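Local coordinates for protein probable dipeptidase (Pseudomonas aeruginosa, PDB 3B40) that probably hydrolyses dipeptides as a metal-dependent peptidase of the membrane dipeptidase family (M19), which belongs to the TIM-barrel clan, at residues S148-W153 / E200-L205; G206-V211 / G405-R410; P237-D242 / I342-K347; I243-S248 / P268-P273. The protein carries 11 engineered substitutions. All coordinates share one frame; numbering follows the deposited sequence.

Interaction 1 of 4, residues S148-W153 / E200-L205; sequences SQLDKW and ERLNDL
R201 and D151 join two neighbouring helices, 148-155 and 193-205, on the outside of the TIM-barrel-type sheet. The segments run nearly parallel, 24° apart, with their axes 9.9 Å from each other, a spacing that suits leucines between them. R201 can be followed outward. Its CB and CG lie beside L150, with R201 CG 4.1 Å from L150 CD1, because the aliphatic base of an arginine packs well on a methyl. With CG anti to the backbone N, the chain then bends at chi2 and chi3. R201 CD passes 3.4 Å from D151 OD2, NE and CZ stay near that oxygen, and NH1 at the tip donates to it in a salt bridge, R201 NH1 to D151 OD2 being 2.8 Å. The N-H...O angle is 148°; NH1 comes in on the syn side of OD2 but tilted out of the carboxylate plane, which is turned 64° from the guanidinium. Beneath this polar pair the contact is leucine: L150 CD1 touches L202 CD2 at 3.9 Å, and both residues rest on F161 of strand 160-162. L205 spreads its two methyls, CD1 meeting the L150 carbonyl carbon at 3.6 Å while CD2 lies 3.7 Å from D151 OD1.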
loop_
_atom_site.group_PDB
_atom_site.type_symbol
_atom_site.label_atom_id
_atom_site.label_comp_id
_atom_site.label_asym_id
_atom_site.label_seq_id
_atom_site.Cartn_x
_atom_site.Cartn_y
_atom_site.Cartn_z
ATOM N N SER A 148 -12.557 16.989 -11.442
ATOM C CA SER A 148 -12.089 16.723 -12.801
ATOM C C SER A 148 -10.620 16.297 -12.822
ATOM O O SER A 148 -10.135 15.821 -13.847
ATOM C CB SER A 148 -12.336 17.915 -13.732
ATOM O OG SER A 148 -11.472 18.978 -13.411
ATOM N N GLN A 149 -9.910 16.418 -11.692
ATOM C CA GLN A 149 -8.524 15.877 -11.621
ATOM C C GLN A 149 -8.512 14.346 -11.756
ATOM O O GLN A 149 -7.505 13.761 -12.175
ATOM C CB GLN A 149 -7.777 16.307 -10.331
ATOM C CG GLN A 149 -7.505 17.803 -10.190
ATOM C CD GLN A 149 -6.615 18.374 -11.304
ATOM O OE1 GLN A 149 -5.529 17.875 -11.551
ATOM N NE2 GLN A 149 -7.090 19.403 -11.984
ATOM N N LEU A 150 -9.619 13.695 -11.406
ATOM C CA LEU A 150 -9.748 12.251 -11.587
ATOM C C LEU A 150 -9.754 11.893 -13.081
ATOM O O LEU A 150 -9.015 11.014 -13.510
ATOM C CB LEU A 150 -10.996 11.711 -10.873
ATOM C CG LEU A 150 -11.020 11.850 -9.346
ATOM C CD1 LEU A 150 -12.321 11.287 -8.736
ATOM C CD2 LEU A 150 -9.759 11.192 -8.706
ATOM N N ASP A 151 -10.549 12.634 -13.863
ATOM C CA ASP A 151 -10.646 12.448 -15.307
ATOM C C ASP A 151 -9.299 12.664 -15.994
ATOM O O ASP A 151 -8.891 11.882 -16.852
ATOM C CB ASP A 151 -11.702 13.405 -15.896
ATOM C CG ASP A 151 -13.071 13.235 -15.249
ATOM O OD1 ASP A 151 -13.973 12.683 -15.922
ATOM O OD2 ASP A 151 -13.248 13.629 -14.071
ATOM N N LYS A 152 -8.609 13.723 -15.589
ATOM C CA LYS A 152 -7.315 14.072 -16.147
ATOM C C LYS A 152 -6.229 13.015 -15.827
ATOM O O LYS A 152 -5.468 12.621 -16.713
ATOM C CB LYS A 152 -6.901 15.463 -15.664
ATOM C CG LYS A 152 -7.822 16.609 -16.161
ATOM C CD LYS A 152 -7.407 17.975 -15.549
ATOM C CE LYS A 152 -8.164 19.156 -16.148
ATOM N NZ LYS A 152 -9.641 19.119 -15.868
ATOM N N TRP A 153 -6.181 12.534 -14.583
ATOM C CA TRP A 153 -5.226 11.478 -14.203
ATOM C C TRP A 153 -5.522 10.111 -14.837
ATOM O O TRP A 153 -4.604 9.421 -15.286
ATOM C CB TRP A 153 -5.068 11.398 -12.688
ATOM C CG TRP A 153 -4.123 12.476 -12.088
ATOM C CD1 TRP A 153 -4.479 13.519 -11.276
ATOM C CD2 TRP A 153 -2.684 12.550 -12.225
ATOM N NE1 TRP A 153 -3.364 14.259 -10.929
ATOM C CE2 TRP A 153 -2.249 13.679 -11.486
ATOM C CE3 TRP A 153 -1.730 11.778 -12.911
ATOM C CZ2 TRP A 153 -0.895 14.073 -11.431
ATOM C CZ3 TRP A 153 -0.376 12.155 -12.851
ATOM C CH2 TRP A 153 0.027 13.296 -12.108
ATOM N N GLU A 200 -18.640 7.979 -7.326
ATOM C CA GLU A 200 -19.380 7.938 -8.591
ATOM C C GLU A 200 -18.451 8.217 -9.796
ATOM O O GLU A 200 -18.494 7.502 -10.816
ATOM C CB GLU A 200 -20.576 8.916 -8.556
ATOM C CG GLU A 200 -21.471 8.894 -9.845
ATOM C CD GLU A 200 -22.179 7.568 -10.116
ATOM O OE1 GLU A 200 -22.554 7.317 -11.286
ATOM O OE2 GLU A 200 -22.404 6.778 -9.176
ATOM N N ARG A 201 -17.614 9.251 -9.696
ATOM C CA ARG A 201 -16.711 9.603 -10.803
ATOM C C ARG A 201 -15.729 8.491 -11.122
ATOM O O ARG A 201 -15.503 8.198 -12.287
ATOM C CB ARG A 201 -15.976 10.933 -10.553
ATOM C CG ARG A 201 -15.077 11.426 -11.712
ATOM C CD ARG A 201 -15.831 11.676 -13.016
ATOM N NE ARG A 201 -16.955 12.578 -12.827
ATOM C CZ ARG A 201 -16.860 13.901 -12.765
ATOM N NH1 ARG A 201 -15.665 14.504 -12.885
ATOM N NH2 ARG A 201 -17.975 14.618 -12.566
ATOM N N LEU A 202 -15.187 7.849 -10.086
ATOM C CA LEU A 202 -14.245 6.724 -10.267
ATOM C C LEU A 202 -14.929 5.511 -10.902
ATOM O O LEU A 202 -14.351 4.819 -11.775
ATOM C CB LEU A 202 -13.627 6.335 -8.904
ATOM C CG LEU A 202 -12.643 7.421 -8.415
ATOM C CD1 LEU A 202 -12.238 7.236 -6.972
ATOM C CD2 LEU A 202 -11.394 7.550 -9.306
ATOM N N ASN A 203 -16.151 5.230 -10.444
ATOM C CA ASN A 203 -16.933 4.150 -11.057
ATOM C C ASN A 203 -17.098 4.420 -12.561
ATOM O O ASN A 203 -16.878 3.501 -13.383
ATOM C CB ASN A 203 -18.328 4.027 -10.421
ATOM C CG ASN A 203 -18.348 3.277 -9.089
ATOM O OD1 ASN A 203 -19.393 3.253 -8.444
ATOM N ND2 ASN A 203 -17.217 2.686 -8.659
ATOM N N ASP A 204 -17.494 5.659 -12.913
ATOM C CA ASP A 204 -17.728 6.077 -14.302
ATOM C C ASP A 204 -16.464 5.967 -15.143
ATOM O O ASP A 204 -16.514 5.558 -16.295
ATOM C CB ASP A 204 -18.216 7.549 -14.396
ATOM C CG ASP A 204 -19.631 7.738 -13.879
ATOM O OD1 ASP A 204 -20.341 6.723 -13.744
ATOM O OD2 ASP A 204 -20.026 8.898 -13.544
ATOM N N LEU A 205 -15.343 6.402 -14.577
ATOM C CA LEU A 205 -14.056 6.322 -15.232
ATOM C C LEU A 205 -13.477 4.905 -15.369
ATOM O O LEU A 205 -12.529 4.707 -16.114
ATOM C CB LEU A 205 -13.059 7.227 -14.498
ATOM C CG LEU A 205 -13.238 8.720 -14.721
ATOM C CD1 LEU A 205 -12.322 9.496 -13.807
ATOM C CD2 LEU A 205 -13.002 9.107 -16.203
#

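Interaction 2 of 4, residues G206-V211 / G405-R410; sequences GVIIDV and GEVQKR
V407 and I208 are brought together by their first torsions. V407 CG1 is anti to its backbone N (chi1 170°), which places CG2 beside that N, and I208 CG1 is anti to its own carbonyl carbon (chi1 -59°). The branches divide the work: V407 CG2 meets I208 CG1 at 4.0 Å, the side chains running crosswise, while V407 CG1 lies against the backbone, 3.7 Å from the carbonyl carbon of G206 and equally near that of V207. A beta-branched valine suits this place because its two short methyls cover both backbone and side chain. G206, the first residue to leave helical angles after helix 193-205, closes it with a Schellman motif; its positive phi (69°) favours glycine. Having no side chain, it also allows a very close backbone approach, G206 CA lying 4.4 Å from Q408 CA. Q408 extends past it, with CG 3.8 Å from G206 O, and a water links the two polar groups: it donates to G206 O at 2.6 Å and accepts from Q408 NE2 at 2.9 Å. That amide nitrogen also bonds Y117 O, so the water and the loop carbonyl together fix the end of the glutamine. Helix 389-409 thus packs on the turn that leads from helix 193-205 into strand 208-210, an alpha-to-beta connection of the kind found at the N-terminal ends of the strands in a TIM barrel.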
loop_
_atom_site.group_PDB
_atom_site.type_symbol
_atom_site.label_atom_id
_atom_site.label_comp_id
_atom_site.label_asym_id
_atom_site.label_seq_id
_atom_site.Cartn_x
_atom_site.Cartn_y
_atom_site.Cartn_z
ATOM N N GLY A 206 -14.037 3.925 -14.661
ATOM C CA GLY A 206 -13.451 2.573 -14.669
ATOM C C GLY A 206 -12.102 2.505 -13.953
ATOM O O GLY A 206 -11.179 1.800 -14.393
ATOM N N VAL A 207 -12.000 3.205 -12.827
ATOM C CA VAL A 207 -10.780 3.250 -12.008
ATOM C C VAL A 207 -11.065 2.491 -10.734
ATOM O O VAL A 207 -12.130 2.689 -10.131
ATOM C CB VAL A 207 -10.364 4.714 -11.683
ATOM C CG1 VAL A 207 -9.246 4.761 -10.599
ATOM C CG2 VAL A 207 -9.905 5.385 -12.922
ATOM N N ILE A 208 -10.148 1.593 -10.354
ATOM C CA ILE A 208 -10.334 0.774 -9.168
ATOM C C ILE A 208 -10.263 1.691 -7.951
ATOM O O ILE A 208 -9.293 2.450 -7.806
ATOM C CB ILE A 208 -9.235 -0.324 -9.013
ATOM C CG1 ILE A 208 -9.196 -1.282 -10.216
ATOM C CG2 ILE A 208 -9.472 -1.142 -7.720
ATOM C CD1 ILE A 208 -7.849 -2.016 -10.374
ATOM N N ILE A 209 -11.279 1.635 -7.100
ATOM C CA ILE A 209 -11.205 2.319 -5.796
ATOM C C ILE A 209 -10.438 1.498 -4.760
ATOM O O ILE A 209 -10.765 0.323 -4.518
ATOM C CB ILE A 209 -12.606 2.687 -5.236
ATOM C CG1 ILE A 209 -13.355 3.619 -6.206
ATOM C CG2 ILE A 209 -12.443 3.327 -3.792
ATOM C CD1 ILE A 209 -14.871 3.661 -5.998
ATOM N N ASP A 210 -9.435 2.131 -4.148
ATOM C CA ASP A 210 -8.542 1.501 -3.157
ATOM C C ASP A 210 -8.858 2.045 -1.753
ATOM O O ASP A 210 -8.798 3.257 -1.529
ATOM C CB ASP A 210 -7.088 1.782 -3.553
ATOM C CG ASP A 210 -6.064 1.224 -2.563
ATOM O OD1 ASP A 210 -6.416 0.452 -1.637
ATOM O OD2 ASP A 210 -4.876 1.585 -2.734
ATOM N N VAL A 211 -9.238 1.151 -0.833
ATOM C CA VAL A 211 -9.636 1.567 0.484
ATOM C C VAL A 211 -8.547 1.437 1.562
ATOM O O VAL A 211 -8.790 1.814 2.695
ATOM C CB VAL A 211 -10.955 0.861 0.959
ATOM C CG1 VAL A 211 -12.077 1.106 -0.065
ATOM C CG2 VAL A 211 -10.710 -0.621 1.170
ATOM N N GLY A 405 -10.747 -6.288 -14.226
ATOM C CA GLY A 405 -11.560 -6.412 -15.414
ATOM C C GLY A 405 -13.004 -6.012 -15.152
ATOM O O GLY A 405 -13.620 -5.347 -15.995
ATOM N N GLU A 406 -13.550 -6.431 -14.002
ATOM C CA GLU A 406 -14.955 -6.123 -13.642
ATOM C C GLU A 406 -15.198 -4.626 -13.424
ATOM O O GLU A 406 -16.188 -4.064 -13.909
ATOM C CB GLU A 406 -15.405 -6.952 -12.423
ATOM C CG GLU A 406 -15.695 -8.388 -12.777
ATOM C CD GLU A 406 -16.753 -8.505 -13.897
ATOM O OE1 GLU A 406 -17.846 -7.882 -13.749
ATOM O OE2 GLU A 406 -16.474 -9.200 -14.922
ATOM N N VAL A 407 -14.290 -3.981 -12.701
ATOM C CA VAL A 407 -14.250 -2.518 -12.607
ATOM C C VAL A 407 -14.315 -1.781 -13.972
ATOM O O VAL A 407 -15.123 -0.859 -14.167
ATOM C CB VAL A 407 -12.968 -2.048 -11.846
ATOM C CG1 VAL A 407 -12.820 -0.530 -11.979
ATOM C CG2 VAL A 407 -13.037 -2.466 -10.435
ATOM N N GLN A 408 -13.436 -2.146 -14.900
ATOM C CA GLN A 408 -13.486 -1.525 -16.238
ATOM C C GLN A 408 -14.804 -1.802 -16.992
ATOM O O GLN A 408 -15.267 -0.957 -17.749
ATOM C CB GLN A 408 -12.260 -1.937 -17.065
ATOM C CG GLN A 408 -10.949 -1.415 -16.450
ATOM C CD GLN A 408 -9.779 -1.575 -17.372
ATOM O OE1 GLN A 408 -9.612 -2.627 -18.011
ATOM N NE2 GLN A 408 -8.956 -0.522 -17.467
ATOM N N LYS A 409 -15.411 -2.966 -16.767
ATOM C CA LYS A 409 -16.719 -3.295 -17.371
ATOM C C LYS A 409 -17.841 -2.379 -16.885
ATOM O O LYS A 409 -18.760 -2.059 -17.647
ATOM C CB LYS A 409 -17.112 -4.748 -17.091
ATOM C CG LYS A 409 -16.683 -5.683 -18.187
ATOM C CD LYS A 409 -17.671 -6.841 -18.310
ATOM C CE LYS A 409 -17.269 -8.035 -17.444
ATOM N NZ LYS A 409 -16.071 -8.743 -18.002
ATOM N N ARG A 410 -17.746 -1.938 -15.630
ATOM C CA ARG A 410 -18.728 -1.028 -15.038
ATOM C C ARG A 410 -18.502 0.468 -15.382
ATOM O O ARG A 410 -19.253 1.324 -14.917
ATOM C CB ARG A 410 -18.740 -1.196 -13.516
ATOM C CG ARG A 410 -18.689 -2.636 -13.039
ATOM C CD ARG A 410 -19.974 -3.148 -12.533
ATOM N NE ARG A 410 -19.949 -4.607 -12.534
ATOM C CZ ARG A 410 -19.767 -5.411 -11.483
ATOM N NH1 ARG A 410 -19.608 -4.949 -10.238
ATOM N NH2 ARG A 410 -19.770 -6.723 -11.697
HETATM O O HOH W 1 -10.078 2.047 -16.775
#

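Interaction 3 of 4, residues P237-D242 / I342-K347; sequences PRALVD and IDYTVK
Y344, P237 and A239 carry most of this contact, in which a loop at the C-terminal end of strand 230-235 of the TIM-barrel sheet packs on an outer helix, 335-349. Y344 has CG anti to its backbone N (chi1 -175°), and its ring reaches from the helix to the loop. A239 sits over one face of that ring in a CH-pi contact: A239 CB is 3.5 Å from the ring centroid and 23° off the normal. The methyl is offset toward the phenol end, with A239 CB 3.3 Å from Y344 CZ, and alanine suits the place because a lone methyl can settle this close over the ring. P237 comes at the ring obliquely, P237 CB lying 3.5 Å from Y344 CD2 as the proline and tyrosine side chains pass antiparallel alongside one another. The far part of the proline reaches the next helix residue, P237 CG being 3.3 Å from T345 OG1. L240 adds a looser touch, its CD1 4.2 Å from Y344 CB. M252 of helix 249-257 packs on P237, Y344 and T345 alike, so a third element completes the apolar cluster. The polar tips are served elsewhere: Y344 OH bonds D249 OD1, and T345 OG1 bonds A341 O in its own helix. Between loop and helix, the chemistry is therefore that of shape, dispersion and ring-face contact, with the hydroxyls satisfied by partners outside the two segments.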
loop_
_atom_site.group_PDB
_atom_site.type_symbol
_atom_site.label_atom_id
_atom_site.label_comp_id
_atom_site.label_asym_id
_atom_site.label_seq_id
_atom_site.Cartn_x
_atom_site.Cartn_y
_atom_site.Cartn_z
ATOM N N PRO A 237 -5.005 -8.014 8.608
ATOM C CA PRO A 237 -6.114 -8.165 9.587
ATOM C C PRO A 237 -5.870 -7.659 11.003
ATOM O O PRO A 237 -4.774 -7.868 11.586
ATOM C CB PRO A 237 -6.361 -9.705 9.647
ATOM C CG PRO A 237 -5.550 -10.298 8.464
ATOM C CD PRO A 237 -4.416 -9.320 8.241
ATOM N N ARG A 238 -6.921 -7.112 11.616
ATOM C CA ARG A 238 -6.793 -6.734 13.016
ATOM C C ARG A 238 -6.589 -7.929 13.949
ATOM O O ARG A 238 -6.058 -7.779 15.051
ATOM C CB ARG A 238 -8.005 -5.956 13.473
ATOM C CG ARG A 238 -8.097 -4.612 12.853
ATOM C CD ARG A 238 -8.478 -3.690 13.927
ATOM N NE ARG A 238 -9.401 -2.700 13.451
ATOM C CZ ARG A 238 -9.977 -1.808 14.250
ATOM N NH1 ARG A 238 -10.810 -0.919 13.739
ATOM N NH2 ARG A 238 -9.707 -1.805 15.550
ATOM N N ALA A 239 -7.025 -9.105 13.506
ATOM C CA ALA A 239 -6.859 -10.333 14.278
ATOM C C ALA A 239 -5.383 -10.595 14.584
ATOM O O ALA A 239 -5.076 -11.210 15.569
ATOM C CB ALA A 239 -7.438 -11.498 13.540
ATOM N N LEU A 240 -4.491 -10.124 13.716
ATOM C CA LEU A 240 -3.053 -10.172 13.970
ATOM C C LEU A 240 -2.522 -9.034 14.838
ATOM O O LEU A 240 -1.802 -9.270 15.798
ATOM C CB LEU A 240 -2.256 -10.276 12.664
ATOM C CG LEU A 240 -2.382 -11.711 12.080
ATOM C CD1 LEU A 240 -3.656 -11.854 11.221
ATOM C CD2 LEU A 240 -1.127 -12.126 11.308
ATOM N N VAL A 241 -2.847 -7.805 14.476
ATOM C CA VAL A 241 -2.406 -6.635 15.228
ATOM C C VAL A 241 -3.624 -5.730 15.227
ATOM O O VAL A 241 -4.227 -5.419 14.167
ATOM C CB VAL A 241 -1.185 -5.938 14.592
ATOM C CG1 VAL A 241 -0.800 -4.649 15.375
ATOM C CG2 VAL A 241 0.022 -6.898 14.525
ATOM N N ASP A 242 -4.023 -5.368 16.431
ATOM C CA ASP A 242 -5.256 -4.643 16.625
ATOM C C ASP A 242 -4.954 -3.146 16.583
ATOM O O ASP A 242 -4.786 -2.485 17.599
ATOM C CB ASP A 242 -5.931 -5.116 17.928
ATOM C CG ASP A 242 -7.363 -4.614 18.064
ATOM O OD1 ASP A 242 -8.002 -4.248 17.051
ATOM O OD2 ASP A 242 -7.839 -4.549 19.209
ATOM N N ILE A 342 -2.327 -14.030 5.511
ATOM C CA ILE A 342 -2.990 -14.564 4.313
ATOM C C ILE A 342 -4.029 -15.643 4.684
ATOM O O ILE A 342 -5.166 -15.597 4.211
ATOM C CB ILE A 342 -1.956 -15.099 3.273
ATOM C CG1 ILE A 342 -1.071 -13.915 2.769
ATOM C CG2 ILE A 342 -2.664 -15.839 2.134
ATOM C CD1 ILE A 342 0.059 -14.295 1.802
ATOM N N ASP A 343 -3.621 -16.584 5.536
ATOM C CA ASP A 343 -4.444 -17.684 6.008
ATOM C C ASP A 343 -5.734 -17.135 6.627
ATOM O O ASP A 343 -6.813 -17.597 6.307
ATOM C CB ASP A 343 -3.689 -18.520 7.079
ATOM C CG ASP A 343 -2.691 -19.531 6.492
ATOM O OD1 ASP A 343 -2.475 -19.601 5.268
ATOM O OD2 ASP A 343 -2.109 -20.287 7.289
ATOM N N TYR A 344 -5.603 -16.161 7.518
ATOM C CA TYR A 344 -6.753 -15.548 8.202
ATOM C C TYR A 344 -7.726 -14.889 7.240
ATOM O O TYR A 344 -8.937 -15.014 7.393
ATOM C CB TYR A 344 -6.286 -14.527 9.247
ATOM C CG TYR A 344 -7.433 -13.964 10.059
ATOM C CD1 TYR A 344 -7.883 -14.613 11.211
ATOM C CD2 TYR A 344 -8.085 -12.800 9.661
ATOM C CE1 TYR A 344 -8.948 -14.104 11.950
ATOM C CE2 TYR A 344 -9.160 -12.284 10.368
ATOM C CZ TYR A 344 -9.599 -12.950 11.517
ATOM O OH TYR A 344 -10.636 -12.433 12.246
ATOM N N THR A 345 -7.186 -14.151 6.274
ATOM C CA THR A 345 -7.988 -13.385 5.348
ATOM C C THR A 345 -8.756 -14.345 4.444
ATOM O O THR A 345 -9.951 -14.143 4.194
ATOM C CB THR A 345 -7.112 -12.345 4.560
ATOM O OG1 THR A 345 -6.324 -11.609 5.487
ATOM C CG2 THR A 345 -7.976 -11.328 3.808
ATOM N N VAL A 346 -8.078 -15.410 4.006
ATOM C CA VAL A 346 -8.690 -16.443 3.202
ATOM C C VAL A 346 -9.825 -17.140 3.976
ATOM O O VAL A 346 -10.901 -17.324 3.425
ATOM C CB VAL A 346 -7.639 -17.460 2.667
ATOM C CG1 VAL A 346 -8.311 -18.697 2.082
ATOM C CG2 VAL A 346 -6.691 -16.805 1.645
ATOM N N LYS A 347 -9.601 -17.493 5.246
ATOM C CA LYS A 347 -10.675 -18.018 6.107
ATOM C C LYS A 347 -11.926 -17.178 6.090
ATOM O O LYS A 347 -13.052 -17.710 6.111
ATOM C CB LYS A 347 -10.237 -18.038 7.584
ATOM C CG LYS A 347 -9.265 -19.092 7.967
ATOM C CD LYS A 347 -9.918 -20.472 7.938
ATOM C CE LYS A 347 -8.947 -21.544 8.413
ATOM N NZ LYS A 347 -9.668 -22.834 8.385
#

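Interaction 4 of 4, residues I243-S248 / P268-P273; sequences IKRNLS and PAYLRP
R245 sets its CG over one face of the Y270 ring, with R245 CG 4.0 Å from the ring centroid and 27° off the normal, a CH-pi contact. R245 belongs to a type I beta turn, I243 to N246, in the loop after strand 230-235 of this TIM-barrel-type sheet. Its CG is anti to the backbone N, which sets that methylene over the ring. Farther out the guanidinium is tilted, not stacked flat, and Y270 CE2 faces it 3.8 Å above its plane. Arginine suits the site because its CG methylene packs on the ring while R245 NH2 bonds H234 O. From the same turn, I243 CD1 meets Y270 CD1 at 3.6 Å. N246 supplies the direct polar link: ND2 donates to Y270 O over 2.9 Å, at an N-H...O angle of 155°, in the carbonyl plane and on a lone pair. The same nitrogen also bonds V241 O, so both partners hold the amide, which stands nearly perpendicular (88°) to the tyrosine ring. At the far end a water in the ring plane joins the two long side chains, 2.8 Å from R245 NH2 and 2.7 Å from Y270 OH.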
loop_
_atom_site.group_PDB
_atom_site.type_symbol
_atom_site.label_atom_id
_atom_site.label_comp_id
_atom_site.label_asym_id
_atom_site.label_seq_id
_atom_site.Cartn_x
_atom_site.Cartn_y
_atom_site.Cartn_z
ATOM N N ILE A 243 -4.878 -2.616 15.366
ATOM C CA ILE A 243 -4.582 -1.225 15.126
ATOM C C ILE A 243 -5.620 -0.764 14.106
ATOM O O ILE A 243 -6.122 -1.577 13.329
ATOM C CB ILE A 243 -3.112 -1.008 14.597
ATOM C CG1 ILE A 243 -2.801 -1.919 13.412
ATOM C CG2 ILE A 243 -2.078 -1.198 15.719
ATOM C CD1 ILE A 243 -1.393 -1.597 12.696
ATOM N N LYS A 244 -5.953 0.522 14.127
ATOM C CA LYS A 244 -6.958 1.114 13.214
ATOM C C LYS A 244 -6.576 1.024 11.754
ATOM O O LYS A 244 -7.460 0.902 10.912
ATOM C CB LYS A 244 -7.247 2.564 13.620
ATOM C CG LYS A 244 -7.913 2.580 14.981
ATOM C CD LYS A 244 -8.311 3.916 15.524
ATOM C CE LYS A 244 -8.899 3.609 16.936
ATOM N NZ LYS A 244 -9.489 4.778 17.631
ATOM N N ARG A 245 -5.271 1.067 11.486
ATOM C CA ARG A 245 -4.691 0.834 10.138
ATOM C C ARG A 245 -5.037 -0.530 9.520
ATOM O O ARG A 245 -5.154 -0.650 8.294
ATOM C CB ARG A 245 -3.164 1.065 10.158
ATOM C CG ARG A 245 -2.410 0.955 8.762
ATOM C CD ARG A 245 -3.033 1.734 7.586
ATOM N NE ARG A 245 -2.191 1.565 6.359
ATOM C CZ ARG A 245 -2.395 0.662 5.405
ATOM N NH1 ARG A 245 -3.459 -0.147 5.435
ATOM N NH2 ARG A 245 -1.543 0.586 4.386
ATOM N N ASN A 246 -5.273 -1.542 10.365
ATOM C CA ASN A 246 -5.675 -2.887 9.921
ATOM C C ASN A 246 -7.212 -3.048 9.786
ATOM O O ASN A 246 -7.968 -2.207 10.294
ATOM C CB ASN A 246 -5.071 -3.935 10.885
ATOM C CG ASN A 246 -3.580 -4.184 10.629
ATOM O OD1 ASN A 246 -3.012 -3.640 9.682
ATOM N ND2 ASN A 246 -2.965 -5.093 11.408
ATOM N N LEU A 247 -7.658 -4.122 9.116
ATOM C CA LEU A 247 -9.063 -4.362 8.772
ATOM C C LEU A 247 -9.821 -5.255 9.805
ATOM O O LEU A 247 -9.314 -6.292 10.251
ATOM C CB LEU A 247 -9.130 -5.030 7.392
ATOM C CG LEU A 247 -8.698 -4.214 6.154
ATOM C CD1 LEU A 247 -8.708 -5.059 4.904
ATOM C CD2 LEU A 247 -9.621 -3.011 5.967
ATOM N N SER A 248 -11.023 -4.850 10.174
ATOM C CA SER A 248 -11.906 -5.685 10.980
ATOM C C SER A 248 -12.445 -6.718 10.013
ATOM O O SER A 248 -12.386 -6.510 8.800
ATOM C CB SER A 248 -13.052 -4.871 11.555
ATOM O OG SER A 248 -13.878 -4.352 10.517
ATOM N N PRO A 268 5.889 -5.345 8.480
ATOM C CA PRO A 268 6.149 -6.133 9.701
ATOM C C PRO A 268 5.295 -5.743 10.924
ATOM O O PRO A 268 4.667 -6.618 11.539
ATOM C CB PRO A 268 7.655 -5.940 9.956
ATOM C CG PRO A 268 8.170 -5.084 8.905
ATOM C CD PRO A 268 7.139 -4.913 7.829
ATOM N N ALA A 269 5.237 -4.456 11.259
ATOM C CA ALA A 269 4.476 -4.019 12.449
ATOM C C ALA A 269 2.959 -4.162 12.357
ATOM O O ALA A 269 2.264 -3.985 13.373
ATOM C CB ALA A 269 4.837 -2.557 12.845
ATOM N N TYR A 270 2.429 -4.455 11.170
ATOM C CA TYR A 270 0.996 -4.672 11.032
ATOM C C TYR A 270 0.715 -6.175 11.153
ATOM O O TYR A 270 -0.463 -6.596 11.148
ATOM C CB TYR A 270 0.429 -4.213 9.677
ATOM C CG TYR A 270 0.617 -2.769 9.192
ATOM C CD1 TYR A 270 0.992 -1.727 10.044
ATOM C CD2 TYR A 270 0.378 -2.464 7.834
ATOM C CE1 TYR A 270 1.173 -0.412 9.537
ATOM C CE2 TYR A 270 0.532 -1.156 7.322
ATOM C CZ TYR A 270 0.943 -0.153 8.175
ATOM O OH TYR A 270 1.083 1.110 7.655
ATOM N N LEU A 271 1.789 -6.971 11.264
ATOM C CA LEU A 271 1.699 -8.434 11.253
ATOM C C LEU A 271 2.083 -9.074 12.580
ATOM O O LEU A 271 1.585 -10.140 12.924
ATOM C CB LEU A 271 2.576 -9.027 10.140
ATOM C CG LEU A 271 2.217 -8.678 8.696
ATOM C CD1 LEU A 271 3.382 -9.079 7.759
ATOM C CD2 LEU A 271 0.891 -9.321 8.269
ATOM N N ARG A 272 3.010 -8.439 13.288
ATOM C CA ARG A 272 3.397 -8.854 14.631
ATOM C C ARG A 272 3.279 -7.677 15.617
ATOM O O ARG A 272 3.874 -6.628 15.361
ATOM C CB ARG A 272 4.840 -9.340 14.615
ATOM C CG ARG A 272 5.333 -9.800 15.975
ATOM C CD ARG A 272 6.826 -10.080 15.962
ATOM N NE ARG A 272 7.127 -11.329 15.288
ATOM C CZ ARG A 272 8.358 -11.779 15.080
ATOM N NH1 ARG A 272 9.385 -11.063 15.505
ATOM N NH2 ARG A 272 8.563 -12.933 14.432
ATOM N N PRO A 273 2.537 -7.855 16.737
ATOM C CA PRO A 273 2.463 -6.835 17.798
ATOM C C PRO A 273 3.862 -6.536 18.381
ATOM O O PRO A 273 4.665 -7.443 18.508
ATOM C CB PRO A 273 1.571 -7.476 18.878
ATOM C CG PRO A 273 0.923 -8.660 18.241
ATOM C CD PRO A 273 1.706 -9.043 17.025
HETATM O O HOH W 2 1.110 1.323 4.954
#

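How the interactions relate
The four contacts form two pairs at different places round the barrel. Interactions 1 and 2 have centres about 11 Å apart and meet where helix 193-205 passes into strand 208-210, L202 O lying 3.0 Å from V207 N in a probable hydrogen bond. Interactions 3 and 4, centres about 9 Å apart, share the long loop between strand 230-235 and helix 249-257, whose halves are probably tied by a hydrogen bond from R238 N to L247 O. Interactions 1 and 4 lie on opposite sides of the chain's centre, about 31 Å between centres. Interaction 1 closes before interaction 2 opens; 4 falls within the sequence that 3 spans, and both within that of 2, which brings the last helix, 389-409, back onto the barrel wall built by mid-chain strands.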